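Local coordinates for carbon dioxide concentrating mechanism protein CcmK (Synechococcus elongatus, PDB 4OX6) that probably helps to build the protein shell of the carboxysome, the bacterial microcompartment of the carbon dioxide concentrating mechanism, as a hexamer of BMC-domain subunits, at residues A37-A41 / G42-I46. Residues are numbered along the deposited sequence; the frame is centred on the assembly and turned at random.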
# COMPACT_ATOMS: atom_id res chain seq x y z
N ALA A 37 1.84 -9.26 25.46
CA ALA A 37 1.94 -10.56 26.10
C ALA A 37 3.35 -11.07 26.02
O ALA A 37 3.87 -11.70 26.94
CB ALA A 37 0.99 -11.54 25.49
N MET A 38 4.04 -10.86 24.91
CA MET A 38 5.40 -11.34 24.70
C MET A 38 6.35 -10.72 25.72
O MET A 38 7.14 -11.42 26.37
CB MET A 38 5.87 -11.04 23.28
CG MET A 38 5.16 -11.91 22.23
SD MET A 38 5.20 -11.22 20.55
CE MET A 38 6.29 -12.34 19.73
N VAL A 39 6.32 -9.39 25.89
CA VAL A 39 7.30 -8.71 26.75
C VAL A 39 6.96 -8.95 28.21
O VAL A 39 7.88 -8.91 29.06
CB VAL A 39 7.37 -7.21 26.37
CG1 VAL A 39 6.12 -6.47 26.73
CG2 VAL A 39 8.62 -6.57 26.99
N LYS A 40 5.73 -9.35 28.52
CA LYS A 40 5.34 -9.71 29.88
C LYS A 40 5.64 -11.16 30.21
O LYS A 40 5.50 -11.58 31.35
CB LYS A 40 3.86 -9.39 30.11
CG LYS A 40 3.64 -7.87 30.33
CD LYS A 40 2.14 -7.61 30.50
CE LYS A 40 1.87 -6.16 30.80
NZ LYS A 40 0.45 -5.82 30.60
N ALA A 41 6.12 -11.94 29.26
CA ALA A 41 6.25 -13.39 29.47
C ALA A 41 7.70 -13.85 29.50
O ALA A 41 7.99 -15.01 29.85
CB ALA A 41 5.55 -14.12 28.34
N GLY A 42 8.62 -12.99 29.18
CA GLY A 42 10.02 -13.42 29.15
C GLY A 42 10.94 -12.21 29.09
O GLY A 42 10.48 -11.08 28.85
N ARG A 43 12.23 -12.45 29.28
CA ARG A 43 13.20 -11.41 29.20
C ARG A 43 13.54 -11.19 27.73
O ARG A 43 14.51 -11.69 27.18
CB ARG A 43 14.47 -11.76 30.00
CG ARG A 43 15.45 -10.62 30.02
CD ARG A 43 16.62 -10.91 30.93
NE ARG A 43 17.40 -9.71 31.16
CZ ARG A 43 18.25 -9.56 32.16
NH1 ARG A 43 18.42 -10.54 33.04
NH2 ARG A 43 18.94 -8.43 32.29
N ILE A 44 12.69 -10.41 27.07
CA ILE A 44 12.81 -10.04 25.68
C ILE A 44 12.62 -8.53 25.49
O ILE A 44 12.06 -7.88 26.40
CB ILE A 44 11.86 -10.89 24.77
CG1 ILE A 44 10.37 -10.56 24.97
CG2 ILE A 44 12.07 -12.40 25.01
CD1 ILE A 44 9.83 -9.29 24.28
N THR A 45 13.08 -8.03 24.36
CA THR A 45 12.89 -6.62 23.98
C THR A 45 12.09 -6.64 22.67
O THR A 45 12.46 -7.37 21.71
CB THR A 45 14.23 -5.91 23.72
OG1 THR A 45 15.07 -6.05 24.90
CG2 THR A 45 14.05 -4.45 23.50
N ILE A 46 11.02 -5.84 22.60
CA ILE A 46 10.34 -5.61 21.33
C ILE A 46 11.17 -4.53 20.63
O ILE A 46 11.44 -3.48 21.18
CB ILE A 46 8.93 -5.05 21.58
CG1 ILE A 46 8.08 -5.97 22.44
CG2 ILE A 46 8.23 -4.91 20.23
CD1 ILE A 46 6.82 -5.24 23.08
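Ile44 folds its CD1 methyl back against the backbone of the helix that the chain has just left, 3.6 Å from Val39 CA. This is the turn between helix 28-39 and strand 45-53 of the BMC fold. Ile44 CG1 sits between its own backbone N and carbonyl carbon (chi1 70°), and a chi2 of 79° bends the chain further, which brings CD1 over Val39. CG1 also touches Met38 O at 3.6 Å. That oxygen accepts the N-H of Ala41, three residues on, at 3.1 Å from Ala41 N. Past the extended Gly42, Arg43 centres an inverse gamma turn whose bond, Ile44 N to Gly42 O, is weak. Ile46 comes in from the strand and crosses Val39 at about a right angle, with CD1 3.9 Å from Val39 CB. Helix 65-81 and strand 56-63 cover Ile44 through Ala71 and Ile61, while His97 of a neighbouring subunit packs on Val39. An alanine in place of Ile44 removes CG1 and CD1, and would probably open a gap beside Val39 CA and Met38 O. Val39 CG2, anti to the backbone N, lies 3.7 Å from Ile44 O.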